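Laccase (Botrytis aclada, PDB 3SQR) oxidises phenolic substrates at its copper centres, passing the electrons to dioxygen to form water, and probably serves in lignin degradation and detoxification. Local coordinates at residues P182-G187 / V197-L202; H126-L131 / V159-T164; K262-L267 / D312-A317. One frame throughout, in Å; residues are numbered along the deposited sequence.

All three contacts are buried, contact 3 reaching a partly exposed margin at K262 and E316. Contact 1 joins two sheets: its segment 182-187 lies beside strand 163-169 of contact 2, and its segment 197-202 beside strand 262-269 of contact 3. The chemistry follows these places. Contact 1, between sheets, is purely apolar across the segments, with a glycan at one side. Contact 2, mostly loop and close to copper, relies on one amide side chain and bridging waters. Contact 3, within one sheet, combines backbone pairing with a salt-bridge cluster. T164 of contact 2 ties into that cluster, hydrogen-bonding to R266 and D312.

Contact 1. Residues P182-G187 / V197-L202; sequences PLIING and VGVIFL. With NAG (2-acetamido-2-deoxy-beta-D-glucopyranose), chain C; NAG (2-acetamido-2-deoxy-beta-D-glucopyranose), chain B.
The phenyl ring of F201 turns an edge to P182 and a face to V199 of its own strand. At the edge, P182 N lies in the ring plane, 3.6 Å from F201 CZ, and P182 CB comes to 3.8 Å from the same CZ; the two side chains cross at about a right angle. On one face, V199 CG1 sits over the ring centre, 3.5 Å above the plane. F180 adds an edge-to-face aromatic contact to this ring.

V199 divides its branches. CG1 is anti to the backbone N (chi1 170°), while CG2 does the cross-segment packing, 3.8 Å from P182 CB and 3.8 Å from I184 CD1. I184 and V199 slide past each other in opposite directions, and I184 CD1 makes the isoleucine's closest approach to V199 CG2.

The two strands, 146° apart in direction, approach only to 8.3 Å between their short axes. That spacing, with no hydrogen bond, means side-chain packing between strands of two different sheets: strand 180-186 pairs with 163-169, strand 195-205 with 262-269, as expected for the first two cupredoxin-like domains of a three-domain laccase.

A protein-attached glycan lies against one side of this junction. Its chain C N-acetylglucosamine gives a hydrogen bond from N2 to V199 O at 2.8 Å (156° at the hydrogen), and its acetyl methyl C8 packs against V197 CG2 and I200 CG1. The linked chain B sugar brings O6 to 3.5 Å from G198 CA, and the same O6 touches I184 CD1.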
loop_
_atom_site.group_PDB
_atom_site.type_symbol
_atom_site.label_atom_id
_atom_site.label_comp_id
_atom_site.label_asym_id
_atom_site.label_seq_id
_atom_site.Cartn_x
_atom_site.Cartn_y
_atom_site.Cartn_z
ATOM N N PRO A 182 -8.435 6.384 -1.689
ATOM C CA PRO A 182 -7.905 6.046 -2.988
ATOM C C PRO A 182 -7.199 7.245 -3.617
ATOM O O PRO A 182 -7.645 8.378 -3.480
ATOM C CB PRO A 182 -9.152 5.684 -3.779
ATOM C CG PRO A 182 -10.267 6.481 -3.185
ATOM C CD PRO A 182 -9.866 6.704 -1.709
ATOM N N LEU A 183 -6.113 6.974 -4.348
ATOM C CA LEU A 183 -5.457 7.958 -5.144
ATOM C C LEU A 183 -5.336 7.399 -6.552
ATOM O O LEU A 183 -4.594 6.442 -6.755
ATOM C CB LEU A 183 -4.073 8.200 -4.553
ATOM C CG LEU A 183 -3.092 9.096 -5.326
ATOM C CD1 LEU A 183 -3.597 10.410 -5.774
ATOM C CD2 LEU A 183 -1.845 9.339 -4.367
ATOM N N ILE A 184 -6.107 7.941 -7.457
ATOM C CA ILE A 184 -6.238 7.447 -8.836
ATOM C C ILE A 184 -5.655 8.493 -9.721
ATOM O O ILE A 184 -6.064 9.669 -9.650
ATOM C CB ILE A 184 -7.688 7.192 -9.196
ATOM C CG1 ILE A 184 -8.185 6.008 -8.387
ATOM C CG2 ILE A 184 -7.802 6.790 -10.620
ATOM C CD1 ILE A 184 -9.724 5.738 -8.537
ATOM N N ILE A 185 -4.691 8.092 -10.534
ATOM C CA ILE A 185 -4.042 9.004 -11.462
ATOM C C ILE A 185 -4.371 8.489 -12.881
ATOM O O ILE A 185 -3.966 7.416 -13.273
ATOM C CB ILE A 185 -2.522 9.144 -11.229
ATOM C CG1 ILE A 185 -2.234 9.513 -9.738
ATOM C CG2 ILE A 185 -1.912 10.188 -12.199
ATOM C CD1 ILE A 185 -0.823 9.020 -9.259
ATOM N N ASN A 186 -5.140 9.291 -13.603
ATOM C CA ASN A 186 -5.525 8.856 -14.948
ATOM C C ASN A 186 -4.381 8.982 -15.884
ATOM O O ASN A 186 -3.477 9.803 -15.758
ATOM C CB ASN A 186 -6.772 9.538 -15.431
ATOM C CG ASN A 186 -8.000 9.042 -14.680
ATOM O OD1 ASN A 186 -8.386 7.841 -14.725
ATOM N ND2 ASN A 186 -8.564 9.940 -13.962
ATOM N N GLY A 187 -4.428 8.103 -16.859
ATOM C CA GLY A 187 -3.345 7.959 -17.786
ATOM C C GLY A 187 -3.741 6.829 -18.717
ATOM O O GLY A 187 -4.880 6.363 -18.712
ATOM N N VAL A 197 -14.839 1.710 -12.909
ATOM C CA VAL A 197 -15.680 1.619 -11.740
ATOM C C VAL A 197 -14.963 2.144 -10.491
ATOM O O VAL A 197 -15.561 2.325 -9.434
ATOM C CB VAL A 197 -16.272 0.204 -11.544
ATOM C CG1 VAL A 197 -17.098 -0.178 -12.836
ATOM C CG2 VAL A 197 -15.279 -0.904 -11.173
ATOM N N GLY A 198 -13.660 2.323 -10.638
ATOM C CA GLY A 198 -12.916 2.846 -9.508
ATOM C C GLY A 198 -12.400 1.710 -8.646
ATOM O O GLY A 198 -12.228 0.533 -9.058
ATOM N N VAL A 199 -12.010 2.104 -7.456
ATOM C CA VAL A 199 -11.282 1.200 -6.546
ATOM C C VAL A 199 -12.254 0.278 -5.837
ATOM O O VAL A 199 -13.442 0.638 -5.556
ATOM C CB VAL A 199 -10.474 2.021 -5.519
ATOM C CG1 VAL A 199 -9.912 1.145 -4.436
ATOM C CG2 VAL A 199 -9.254 2.742 -6.182
ATOM N N ILE A 200 -11.796 -0.908 -5.570
ATOM C CA ILE A 200 -12.468 -1.819 -4.617
ATOM C C ILE A 200 -11.419 -2.172 -3.587
ATOM O O ILE A 200 -10.426 -2.841 -3.889
ATOM C CB ILE A 200 -12.939 -3.140 -5.279
ATOM C CG1 ILE A 200 -13.931 -2.827 -6.407
ATOM C CG2 ILE A 200 -13.521 -4.109 -4.217
ATOM C CD1 ILE A 200 -14.429 -4.021 -7.202
ATOM N N PHE A 201 -11.573 -1.611 -2.383
ATOM C CA PHE A 201 -10.736 -1.917 -1.271
ATOM C C PHE A 201 -11.067 -3.257 -0.658
ATOM O O PHE A 201 -12.220 -3.638 -0.550
ATOM C CB PHE A 201 -10.837 -0.847 -0.194
ATOM C CG PHE A 201 -10.228 0.466 -0.603
ATOM C CD1 PHE A 201 -8.847 0.602 -0.625
ATOM C CD2 PHE A 201 -11.013 1.547 -0.959
ATOM C CE1 PHE A 201 -8.281 1.771 -0.990
ATOM C CE2 PHE A 201 -10.442 2.752 -1.296
ATOM C CZ PHE A 201 -9.078 2.868 -1.296
ATOM N N LEU A 202 -10.038 -4.009 -0.345
ATOM C CA LEU A 202 -10.186 -5.300 0.330
ATOM C C LEU A 202 -9.440 -5.170 1.655
ATOM O O LEU A 202 -8.281 -4.781 1.679
ATOM C CB LEU A 202 -9.630 -6.410 -0.547
ATOM C CG LEU A 202 -10.174 -6.589 -1.939
ATOM C CD1 LEU A 202 -9.251 -7.536 -2.733
ATOM C CD2 LEU A 202 -11.638 -7.051 -1.861
HETATM C C1 NAG C . -15.696 2.080 -3.723
HETATM C C2 NAG C . -16.443 2.269 -5.039
HETATM C C3 NAG C . -15.926 3.545 -5.675
HETATM C C4 NAG C . -16.102 4.748 -4.760
HETATM C C5 NAG C . -15.621 4.418 -3.310
HETATM C C6 NAG C . -16.367 5.246 -2.294
HETATM C C7 NAG C . -16.985 0.621 -6.727
HETATM C C8 NAG C . -16.504 -0.387 -7.756
HETATM N N2 NAG C . -16.088 1.260 -5.990
HETATM O O3 NAG C . -16.524 3.789 -6.926
HETATM O O4 NAG C . -15.345 5.861 -5.270
HETATM O O5 NAG C . -16.003 3.137 -2.875
HETATM O O6 NAG C . -15.664 5.221 -1.049
HETATM O O7 NAG C . -18.181 0.872 -6.547
HETATM C C1 NAG B . -15.772 6.523 -6.462
HETATM C C2 NAG B . -15.779 8.021 -6.172
HETATM C C3 NAG B . -16.128 8.854 -7.407
HETATM C C4 NAG B . -15.326 8.421 -8.630
HETATM C C5 NAG B . -15.308 6.893 -8.770
HETATM C C6 NAG B . -14.451 6.440 -9.965
HETATM C C7 NAG B . -16.151 8.718 -3.879
HETATM C C8 NAG B . -17.098 9.012 -2.757
HETATM N N2 NAG B . -16.670 8.347 -5.055
HETATM O O3 NAG B . -15.870 10.229 -7.147
HETATM O O4 NAG B . -16.027 8.937 -9.752
HETATM O O5 NAG B . -14.880 6.268 -7.552
HETATM O O6 NAG B . -13.076 6.363 -9.615
HETATM O O7 NAG B . -14.923 8.797 -3.700
#

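Contact 2. Residues H126-L131 / V159-T164; sequences HGIRQL and VTQYGT. With CU (copper (II) ion), chain F.
Q161 reaches toward the 126-131 loop through three torsions: chi1 puts CG beside its own backbone N, the extended chi2 carries CD to the backbone of G127, I128 and R129, and chi3 (-81°) sets the rotation of the amide. Both ends of that amide are used. NE2 donates to G127 O at 3.0 Å with 154° at the hydrogen, and this acceptor lies close to the amide plane of Q161. OE1 accepts from R129 N at 2.9 Å along a more bent path of 145°. The side chain thus spans I128 as a peptide group might, with I128 CA 3.4 Å from Q161 OE1.

The gripped loop begins within the His-X-His-Gly motif of multicopper oxidases, here H124 to G127, and runs on from it. H126 ND1 binds copper at 2.0 Å, and H168 and H527 complete the protein ligands of this ion, consistent with a type 3 site; D500 takes a hydrogen bond from H126 NE2.

Farther along, I128 CD1 makes a looser apolar contact with V159 CG1 at 4.3 Å. T160 OG1 reaches the loop through two waters. Water 1 lies 2.8 Å from OG1 and accepts from R129 NH1, whereas water 2, 2.7 Å from OG1, accepts from L131 N. The R129 guanidinium is also fixed outside the two segments, NH1 bonding to Y59 O and NH2 forming a salt bridge with D517.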
loop_
_atom_site.group_PDB
_atom_site.type_symbol
_atom_site.label_atom_id
_atom_site.label_comp_id
_atom_site.label_asym_id
_atom_site.label_seq_id
_atom_site.Cartn_x
_atom_site.Cartn_y
_atom_site.Cartn_z
ATOM N N HIS A 126 0.947 6.253 -1.415
ATOM C CA HIS A 126 1.568 4.976 -1.616
ATOM C C HIS A 126 2.071 4.803 -3.040
ATOM O O HIS A 126 1.351 4.872 -4.005
ATOM C CB HIS A 126 0.688 3.825 -1.105
ATOM C CG HIS A 126 1.366 2.522 -1.206
ATOM N ND1 HIS A 126 1.580 1.713 -0.131
ATOM C CD2 HIS A 126 1.826 1.852 -2.289
ATOM C CE1 HIS A 126 2.171 0.609 -0.533
ATOM N NE2 HIS A 126 2.372 0.683 -1.836
ATOM N N GLY A 127 3.341 4.437 -3.136
ATOM C CA GLY A 127 3.967 4.133 -4.389
ATOM C C GLY A 127 4.345 5.368 -5.188
ATOM O O GLY A 127 4.903 5.241 -6.277
ATOM N N ILE A 128 4.081 6.546 -4.634
ATOM C CA ILE A 128 4.379 7.766 -5.318
ATOM C C ILE A 128 5.869 8.005 -5.198
ATOM O O ILE A 128 6.381 8.086 -4.117
ATOM C CB ILE A 128 3.529 8.973 -4.797
ATOM C CG1 ILE A 128 2.023 8.696 -5.083
ATOM C CG2 ILE A 128 3.889 10.263 -5.545
ATOM C CD1 ILE A 128 1.625 8.494 -6.593
ATOM N N ARG A 129 6.499 8.272 -6.322
ATOM C CA ARG A 129 7.964 8.274 -6.375
ATOM C C ARG A 129 8.583 9.389 -5.533
ATOM O O ARG A 129 9.639 9.193 -4.968
ATOM C CB ARG A 129 8.353 8.431 -7.818
ATOM C CG ARG A 129 9.769 8.211 -8.066
ATOM C CD ARG A 129 10.066 8.536 -9.496
ATOM N NE ARG A 129 11.437 8.166 -9.868
ATOM C CZ ARG A 129 11.922 8.346 -11.104
ATOM N NH1 ARG A 129 11.182 8.915 -12.002
ATOM N NH2 ARG A 129 13.122 7.914 -11.434
ATOM N N GLN A 130 7.918 10.556 -5.485
ATOM C CA GLN A 130 8.388 11.735 -4.803
ATOM C C GLN A 130 9.787 12.152 -5.233
ATOM O O GLN A 130 10.553 12.634 -4.422
ATOM C CB GLN A 130 8.393 11.510 -3.275
ATOM C CG GLN A 130 7.009 11.099 -2.694
ATOM C CD GLN A 130 6.001 12.211 -2.709
ATOM O OE1 GLN A 130 6.287 13.338 -3.127
ATOM N NE2 GLN A 130 4.792 11.913 -2.238
ATOM N N LEU A 131 10.055 12.043 -6.501
ATOM C CA LEU A 131 11.312 12.596 -7.080
ATOM C C LEU A 131 11.406 14.093 -6.812
ATOM O O LEU A 131 10.549 14.883 -7.235
ATOM C CB LEU A 131 11.378 12.249 -8.552
ATOM C CG LEU A 131 12.599 12.679 -9.346
ATOM C CD1 LEU A 131 13.806 12.122 -8.723
ATOM C CD2 LEU A 131 12.427 12.204 -10.826
ATOM N N VAL A 159 2.484 14.128 -9.777
ATOM C CA VAL A 159 2.333 12.712 -10.042
ATOM C C VAL A 159 2.957 12.423 -11.399
ATOM O O VAL A 159 2.537 12.940 -12.452
ATOM C CB VAL A 159 0.882 12.208 -9.955
ATOM C CG1 VAL A 159 0.437 12.138 -8.471
ATOM C CG2 VAL A 159 -0.130 13.120 -10.793
ATOM N N THR A 160 4.040 11.674 -11.350
ATOM C CA THR A 160 4.829 11.384 -12.540
ATOM C C THR A 160 4.609 9.907 -12.925
ATOM O O THR A 160 5.423 9.259 -13.558
ATOM C CB THR A 160 6.313 11.654 -12.233
ATOM O OG1 THR A 160 6.750 10.774 -11.183
ATOM C CG2 THR A 160 6.482 13.077 -11.757
ATOM N N GLN A 161 3.482 9.374 -12.453
ATOM C CA GLN A 161 3.087 7.993 -12.585
ATOM C C GLN A 161 1.561 8.042 -12.808
ATOM O O GLN A 161 0.907 9.033 -12.478
ATOM C CB GLN A 161 3.345 7.185 -11.299
ATOM C CG GLN A 161 4.783 7.035 -10.974
ATOM C CD GLN A 161 4.960 6.733 -9.538
ATOM O OE1 GLN A 161 4.925 7.671 -8.679
ATOM N NE2 GLN A 161 5.164 5.465 -9.232
ATOM N N TYR A 162 1.036 6.941 -13.328
ATOM C CA TYR A 162 -0.396 6.795 -13.565
ATOM C C TYR A 162 -0.844 5.405 -13.180
ATOM O O TYR A 162 -0.100 4.423 -13.250
ATOM C CB TYR A 162 -0.787 7.203 -14.997
ATOM C CG TYR A 162 -0.096 6.404 -16.045
ATOM C CD1 TYR A 162 -0.655 5.203 -16.514
ATOM C CD2 TYR A 162 1.150 6.793 -16.531
ATOM C CE1 TYR A 162 0.032 4.430 -17.459
ATOM C CE2 TYR A 162 1.835 6.030 -17.438
ATOM C CZ TYR A 162 1.272 4.850 -17.915
ATOM O OH TYR A 162 1.899 4.086 -18.855
ATOM N N GLY A 163 -2.069 5.370 -12.689
ATOM C CA GLY A 163 -2.695 4.126 -12.306
ATOM C C GLY A 163 -3.381 4.254 -10.949
ATOM O O GLY A 163 -3.898 5.295 -10.577
ATOM N N THR A 164 -3.437 3.131 -10.282
ATOM C CA THR A 164 -4.139 2.970 -9.027
ATOM C C THR A 164 -3.211 2.911 -7.847
ATOM O O THR A 164 -2.323 2.062 -7.744
ATOM C CB THR A 164 -4.902 1.625 -9.057
ATOM O OG1 THR A 164 -5.788 1.616 -10.187
ATOM C CG2 THR A 164 -5.682 1.412 -7.783
HETATM CU CU CU F . 1.339 1.847 1.825
HETATM O O HOH W 1 8.280 8.784 -12.348
HETATM O O HOH W 2 8.140 11.857 -9.090
#

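Contact 3. Residues K262-L267 / D312-A317; sequences KYRLRL and DVIVEA
Backbone pairing between Y263 and V315 and between L265 and V313 supplies four N-H to O=C hydrogen bonds. Of these, V315 N to Y263 O is the shortest, at 2.7 Å. CA-H...O contacts come from the non-hydrogen-bonded positions between and beside these pairs, the closest from I314 CA to Y263 O at 3.1 Å. The strands point 152° apart, close to antiparallel.

Charge pairing gathers on the face bearing R264, R266 and D312. The R264 chain leaves with CG anti to the backbone N (chi1 176°) and extends to NE. Its guanidinium grips one carboxylate oxygen side-on: D312 OD2 lies 2.8 Å from R264 NE and 2.9 Å from R264 NH2. Both nitrogens approach from the same face of the carboxylate, whose plane is turned 72° from that of the guanidinium. R266 NH1 stands 3.3 Å from D312 OD2, but the oxygen lies well out of the guanidinium plane and this salt bridge is one of charges alone.

These are neighbouring strands of the second cupredoxin-like domain's six-stranded sheet, where strand 262-269 lies between 195-205 and 310-316. R266 NH2 lies over the centre of the R264 guanidinium, 3.5 Å above its plane. Repulsion between the two cations is probably eased by D312 and by D196, which forms a salt bridge with R266 NH2; T164 OG1 hydrogen-bonds to R266 NH1.

Most apolar contacts lie on the face of Y263, L265, V313 and V315, joined from its ends by L267 and A317; on the charged face I314 CD1 packs against R264 CB. L265 CB meets V313 CG2 at 3.8 Å, L265 CD2 reaches V315 CG2, and the L267 and V313 side chains cross at about a right angle. A317 CB abuts the edge of the Y263 ring, near CE2, while F257 stacks on that ring.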
loop_
_atom_site.group_PDB
_atom_site.type_symbol
_atom_site.label_atom_id
_atom_site.label_comp_id
_atom_site.label_asym_id
_atom_site.label_seq_id
_atom_site.Cartn_x
_atom_site.Cartn_y
_atom_site.Cartn_z
ATOM N N LYS A 262 -17.115 -3.472 -20.897
ATOM C CA LYS A 262 -15.828 -3.800 -20.260
ATOM C C LYS A 262 -15.563 -2.779 -19.144
ATOM O O LYS A 262 -15.643 -1.565 -19.362
ATOM C CB LYS A 262 -14.703 -3.811 -21.257
ATOM C CG LYS A 262 -14.774 -4.930 -22.294
ATOM C CD LYS A 262 -13.625 -4.677 -23.251
ATOM C CE LYS A 262 -13.490 -5.747 -24.319
ATOM N NZ LYS A 262 -12.485 -5.273 -25.335
ATOM N N TYR A 263 -15.265 -3.295 -17.961
ATOM C CA TYR A 263 -15.097 -2.501 -16.743
ATOM C C TYR A 263 -13.667 -2.628 -16.252
ATOM O O TYR A 263 -13.118 -3.689 -16.176
ATOM C CB TYR A 263 -15.986 -2.979 -15.637
ATOM C CG TYR A 263 -17.423 -2.785 -15.972
ATOM C CD1 TYR A 263 -18.038 -1.597 -15.715
ATOM C CD2 TYR A 263 -18.177 -3.822 -16.535
ATOM C CE1 TYR A 263 -19.335 -1.353 -16.042
ATOM C CE2 TYR A 263 -19.510 -3.599 -16.835
ATOM C CZ TYR A 263 -20.085 -2.387 -16.591
ATOM O OH TYR A 263 -21.433 -2.123 -16.869
ATOM N N ARG A 264 -13.090 -1.487 -15.911
ATOM C CA ARG A 264 -11.833 -1.438 -15.168
ATOM C C ARG A 264 -12.150 -1.361 -13.663
ATOM O O ARG A 264 -12.928 -0.534 -13.189
ATOM C CB ARG A 264 -11.046 -0.209 -15.603
ATOM C CG ARG A 264 -9.770 -0.041 -14.814
ATOM C CD ARG A 264 -9.040 1.141 -15.339
ATOM N NE ARG A 264 -7.674 1.162 -14.848
ATOM C CZ ARG A 264 -6.730 1.905 -15.416
ATOM N NH1 ARG A 264 -6.975 2.645 -16.503
ATOM N NH2 ARG A 264 -5.521 1.896 -14.897
ATOM N N LEU A 265 -11.639 -2.331 -12.951
ATOM C CA LEU A 265 -11.738 -2.410 -11.463
ATOM C C LEU A 265 -10.337 -2.232 -10.930
ATOM O O LEU A 265 -9.403 -2.837 -11.399
ATOM C CB LEU A 265 -12.209 -3.778 -11.019
ATOM C CG LEU A 265 -13.680 -4.154 -11.258
ATOM C CD1 LEU A 265 -14.185 -3.897 -12.676
ATOM C CD2 LEU A 265 -13.905 -5.606 -10.743
ATOM N N ARG A 266 -10.237 -1.500 -9.836
ATOM C CA ARG A 266 -8.907 -1.147 -9.306
ATOM C C ARG A 266 -8.844 -1.710 -7.918
ATOM O O ARG A 266 -9.488 -1.203 -7.029
ATOM C CB ARG A 266 -8.750 0.357 -9.336
ATOM C CG ARG A 266 -8.934 1.011 -10.712
ATOM C CD ARG A 266 -8.904 2.490 -10.550
ATOM N NE ARG A 266 -8.998 3.259 -11.760
ATOM C CZ ARG A 266 -7.972 3.781 -12.434
ATOM N NH1 ARG A 266 -6.737 3.551 -12.058
ATOM N NH2 ARG A 266 -8.192 4.510 -13.522
ATOM N N LEU A 267 -8.122 -2.806 -7.789
ATOM C CA LEU A 267 -8.139 -3.608 -6.613
ATOM C C LEU A 267 -6.987 -3.218 -5.725
ATOM O O LEU A 267 -5.852 -3.150 -6.178
ATOM C CB LEU A 267 -8.044 -5.070 -6.961
ATOM C CG LEU A 267 -9.137 -5.522 -7.967
ATOM C CD1 LEU A 267 -8.836 -6.934 -8.505
ATOM C CD2 LEU A 267 -10.515 -5.422 -7.321
ATOM N N ASP A 312 -4.918 -3.561 -11.492
ATOM C CA ASP A 312 -5.970 -3.045 -12.308
ATOM C C ASP A 312 -6.331 -4.250 -13.185
ATOM O O ASP A 312 -5.454 -4.922 -13.744
ATOM C CB ASP A 312 -5.558 -1.913 -13.214
ATOM C CG ASP A 312 -5.380 -0.605 -12.496
ATOM O OD1 ASP A 312 -4.357 -0.507 -11.851
ATOM O OD2 ASP A 312 -6.229 0.308 -12.591
ATOM N N VAL A 313 -7.628 -4.516 -13.214
ATOM C CA VAL A 313 -8.175 -5.573 -14.091
ATOM C C VAL A 313 -9.336 -5.054 -14.906
ATOM O O VAL A 313 -10.085 -4.198 -14.530
ATOM C CB VAL A 313 -8.605 -6.808 -13.249
ATOM C CG1 VAL A 313 -7.441 -7.302 -12.376
ATOM C CG2 VAL A 313 -9.845 -6.420 -12.350
ATOM N N ILE A 314 -9.496 -5.665 -16.077
ATOM C CA ILE A 314 -10.599 -5.346 -16.928
ATOM C C ILE A 314 -11.469 -6.597 -16.895
ATOM O O ILE A 314 -10.952 -7.711 -17.025
ATOM C CB ILE A 314 -10.186 -5.109 -18.368
ATOM C CG1 ILE A 314 -9.300 -3.881 -18.487
ATOM C CG2 ILE A 314 -11.461 -4.850 -19.262
ATOM C CD1 ILE A 314 -9.814 -2.643 -17.877
ATOM N N VAL A 315 -12.751 -6.369 -16.645
ATOM C CA VAL A 315 -13.698 -7.496 -16.567
ATOM C C VAL A 315 -14.775 -7.165 -17.609
ATOM O O VAL A 315 -15.407 -6.094 -17.553
ATOM C CB VAL A 315 -14.327 -7.684 -15.233
ATOM C CG1 VAL A 315 -15.182 -8.990 -15.296
ATOM C CG2 VAL A 315 -13.280 -7.859 -14.159
ATOM N N GLU A 316 -14.973 -8.108 -18.523
ATOM C CA GLU A 316 -16.066 -8.013 -19.493
ATOM C C GLU A 316 -17.274 -8.755 -18.942
ATOM O O GLU A 316 -17.150 -9.894 -18.446
ATOM C CB GLU A 316 -15.623 -8.536 -20.868
ATOM C CG GLU A 316 -16.725 -8.457 -21.865
ATOM C CD GLU A 316 -16.225 -8.799 -23.244
ATOM O OE1 GLU A 316 -15.393 -9.722 -23.335
ATOM O OE2 GLU A 316 -16.663 -8.121 -24.213
ATOM N N ALA A 317 -18.384 -8.024 -18.937
ATOM C CA ALA A 317 -19.637 -8.446 -18.378
ATOM C C ALA A 317 -20.296 -9.325 -19.493
ATOM O O ALA A 317 -21.298 -8.940 -20.059
ATOM C CB ALA A 317 -20.496 -7.253 -18.061
#